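Protein CT_858 (Chlamydia trachomatis, PDB 3DPM) is probably a serine-type endopeptidase of the S41 peptidase family. Local coordinates at residues Ser345-Tyr350 and Asp400-Tyr405. Numbering follows the deposited sequence.
With LAS (N-acetyl-S-({(2R,3S,4R)-3-hydroxy-2-[(1S)-1-hydroxy-2-methylpropyl]-4-methyl-5-oxopyrrolidin-2-yl}carbonyl)cysteine), chain C.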
loop_
_atom_site.group_PDB
_atom_site.type_symbol
_atom_site.label_atom_id
_atom_site.label_comp_id
_atom_site.label_asym_id
_atom_site.label_seq_id
_atom_site.Cartn_x
_atom_site.Cartn_y
_atom_site.Cartn_z
ATOM N N SER A 345 -1.574 -17.164 -3.823
ATOM C CA SER A 345 -2.313 -16.695 -4.989
ATOM C C SER A 345 -3.358 -17.658 -5.554
ATOM O O SER A 345 -3.034 -18.761 -6.008
ATOM C CB SER A 345 -1.341 -16.320 -6.102
ATOM O OG SER A 345 -2.046 -16.164 -7.321
ATOM N N VAL A 346 -4.609 -17.207 -5.546
ATOM C CA VAL A 346 -5.750 -17.976 -6.044
ATOM C C VAL A 346 -5.621 -18.383 -7.519
ATOM O O VAL A 346 -5.878 -19.532 -7.885
ATOM C CB VAL A 346 -7.060 -17.171 -5.889
ATOM C CG1 VAL A 346 -8.246 -18.030 -6.241
ATOM C CG2 VAL A 346 -7.188 -16.654 -4.474
ATOM N N LEU A 347 -5.241 -17.433 -8.366
ATOM C CA LEU A 347 -5.100 -17.715 -9.789
ATOM C C LEU A 347 -4.096 -18.830 -10.038
ATOM O O LEU A 347 -4.339 -19.728 -10.840
ATOM C CB LEU A 347 -4.692 -16.444 -10.531
ATOM C CG LEU A 347 -5.842 -15.437 -10.591
ATOM C CD1 LEU A 347 -5.341 -14.132 -11.162
ATOM C CD2 LEU A 347 -6.982 -16.010 -11.436
ATOM N N TYR A 348 -2.974 -18.762 -9.331
ATOM C CA TYR A 348 -1.920 -19.760 -9.430
ATOM C C TYR A 348 -2.496 -21.114 -8.996
ATOM O O TYR A 348 -2.150 -22.158 -9.552
ATOM C CB TYR A 348 -0.757 -19.345 -8.522
ATOM C CG TYR A 348 0.381 -20.327 -8.447
ATOM C CD1 TYR A 348 1.147 -20.630 -9.574
ATOM C CD2 TYR A 348 0.704 -20.952 -7.239
ATOM C CE1 TYR A 348 2.215 -21.535 -9.504
ATOM C CE2 TYR A 348 1.759 -21.855 -7.156
ATOM C CZ TYR A 348 2.512 -22.145 -8.295
ATOM O OH TYR A 348 3.545 -23.060 -8.228
ATOM N N LEU A 349 -3.381 -21.090 -8.004
ATOM C CA LEU A 349 -4.006 -22.317 -7.526
ATOM C C LEU A 349 -4.905 -22.894 -8.627
ATOM O O LEU A 349 -4.938 -24.106 -8.839
ATOM C CB LEU A 349 -4.818 -22.035 -6.259
ATOM C CG LEU A 349 -5.535 -23.177 -5.519
ATOM C CD1 LEU A 349 -6.991 -23.167 -5.877
ATOM C CD2 LEU A 349 -4.894 -24.521 -5.829
ATOM N N TYR A 350 -5.637 -22.027 -9.328
ATOM C CA TYR A 350 -6.493 -22.502 -10.416
ATOM C C TYR A 350 -5.623 -23.049 -11.556
ATOM O O TYR A 350 -5.998 -24.003 -12.244
ATOM C CB TYR A 350 -7.379 -21.368 -10.945
ATOM C CG TYR A 350 -8.443 -20.912 -9.974
ATOM C CD1 TYR A 350 -8.622 -21.555 -8.744
ATOM C CD2 TYR A 350 -9.272 -19.837 -10.279
ATOM C CE1 TYR A 350 -9.594 -21.135 -7.844
ATOM C CE2 TYR A 350 -10.254 -19.407 -9.384
ATOM C CZ TYR A 350 -10.404 -20.062 -8.167
ATOM O OH TYR A 350 -11.356 -19.643 -7.265
ATOM N N ASP A 400 -1.294 -13.958 -22.183
ATOM C CA ASP A 400 -1.592 -15.328 -22.586
ATOM C C ASP A 400 -2.154 -16.131 -21.403
ATOM O O ASP A 400 -2.858 -17.124 -21.586
ATOM C CB ASP A 400 -0.348 -16.020 -23.170
ATOM C CG ASP A 400 0.105 -15.408 -24.513
ATOM O OD1 ASP A 400 -0.761 -15.057 -25.352
ATOM O OD2 ASP A 400 1.335 -15.293 -24.739
ATOM N N ASN A 401 -1.859 -15.682 -20.188
ATOM C CA ASN A 401 -2.353 -16.362 -18.993
ATOM C C ASN A 401 -2.219 -15.476 -17.764
ATOM O O ASN A 401 -1.478 -14.497 -17.773
ATOM C CB ASN A 401 -1.560 -17.638 -18.738
ATOM C CG ASN A 401 -0.122 -17.353 -18.364
ATOM O OD1 ASN A 401 0.763 -17.363 -19.217
ATOM N ND2 ASN A 401 0.117 -17.070 -17.089
ATOM N N MET A 402 -2.942 -15.835 -16.708
ATOM C CA MET A 402 -2.885 -15.105 -15.444
ATOM C C MET A 402 -2.306 -16.064 -14.407
ATOM O O MET A 402 -2.996 -16.956 -13.907
ATOM C CB MET A 402 -4.284 -14.638 -15.017
ATOM C CG MET A 402 -4.842 -13.498 -15.855
ATOM S SD MET A 402 -6.622 -13.266 -15.635
ATOM C CE MET A 402 -6.642 -12.013 -14.308
ATOM N N GLU A 403 -1.022 -15.889 -14.119
ATOM C CA GLU A 403 -0.310 -16.725 -13.162
ATOM C C GLU A 403 -0.465 -18.206 -13.477
ATOM O O GLU A 403 -0.627 -19.040 -12.581
ATOM C CB GLU A 403 -0.776 -16.406 -11.737
ATOM C CG GLU A 403 -0.556 -14.931 -11.378
ATOM C CD GLU A 403 -0.855 -14.596 -9.914
ATOM O OE1 GLU A 403 -0.444 -15.374 -9.023
ATOM O OE2 GLU A 403 -1.482 -13.545 -9.656
ATOM N N GLY A 404 -0.408 -18.516 -14.772
ATOM C CA GLY A 404 -0.516 -19.889 -15.228
ATOM C C GLY A 404 -1.878 -20.318 -15.751
ATOM O O GLY A 404 -1.984 -21.304 -16.483
ATOM N N TYR A 405 -2.928 -19.604 -15.370
ATOM C CA TYR A 405 -4.258 -19.974 -15.830
ATOM C C TYR A 405 -4.525 -19.443 -17.233
ATOM O O TYR A 405 -4.505 -18.238 -17.468
ATOM C CB TYR A 405 -5.332 -19.454 -14.882
ATOM C CG TYR A 405 -6.649 -20.153 -15.100
ATOM C CD1 TYR A 405 -6.861 -21.440 -14.602
ATOM C CD2 TYR A 405 -7.664 -19.558 -15.848
ATOM C CE1 TYR A 405 -8.046 -22.114 -14.842
ATOM C CE2 TYR A 405 -8.857 -20.225 -16.098
ATOM C CZ TYR A 405 -9.042 -21.500 -15.594
ATOM O OH TYR A 405 -10.224 -22.157 -15.833
HETATM C C18 LAS C . -4.734 -17.450 0.986
HETATM O O19 LAS C . -3.752 -17.941 0.402
HETATM C C9 LAS C . -5.004 -15.949 0.851
HETATM C C10 LAS C . -6.471 -15.689 0.459
HETATM C C11 LAS C . -6.969 -16.119 -0.919
HETATM C C16 LAS C . -5.973 -17.038 -1.619
HETATM C C12 LAS C . -8.292 -16.848 -0.682
HETATM O O17 LAS C . -6.666 -14.280 0.523
HETATM N N8 LAS C . -3.961 -15.313 -0.023
HETATM C C6 LAS C . -3.526 -14.221 0.617
HETATM O O7 LAS C . -2.716 -13.419 0.162
HETATM C C5 LAS C . -4.236 -14.018 1.966
HETATM C C20 LAS C . -3.213 -13.561 3.013
HETATM C C3 LAS C . -4.719 -15.435 2.276
HETATM O O2 LAS C . -3.558 -16.115 2.771
#
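E403 OE1 takes a hydrogen bond from S345 OG at 2.5 Å, which is very short. The same carboxylate oxygen accepts from W303 NE1, so two donors grip it. These donors probably favour the charged form of E403. The E403 chain runs extended beyond CG (chi2 -173°), which carries the carboxylate to the start of helix 346-354. S345 is the N-cap of that helix. Its hydroxyl lies anti to its own N (chi1 167°), and OG also accepts a weak capping bond from Y348 N at 3.4 Å. One serine oxygen therefore joins the helix end to the glutamate.

Next to this polar link, E403 O meets the helix backbone through a CA-H...O contact with Y348 CA, 3.5 Å away. The same carbonyl oxygen lies in the plane of the Y348 ring, at its edge. The side chains of L347 and M402 cross at a slant, and CD1 of L347 meets CE of M402 at 4.0 Å. Further along, Y350 CB packs on Y405 CD1 at 3.7 Å, while Y350 O sits at the edge of the Y405 ring, in its plane. The phenol of Y405 reaches outside the contact, where its OH bonds to H446 N.

V346 CG2 points to the bound LAS. The helix thus meets the ligand and the hairpin through different residues. M402-Y405 is a type I' beta turn, closed by backbone hydrogen bonds from M402 N to Y405 O and from Y405 N to M402 O. The arrangement is a beta-hairpin with a two-residue type I' turn, packed against an N-capped helix beside the ligand site of an S41-family peptidase.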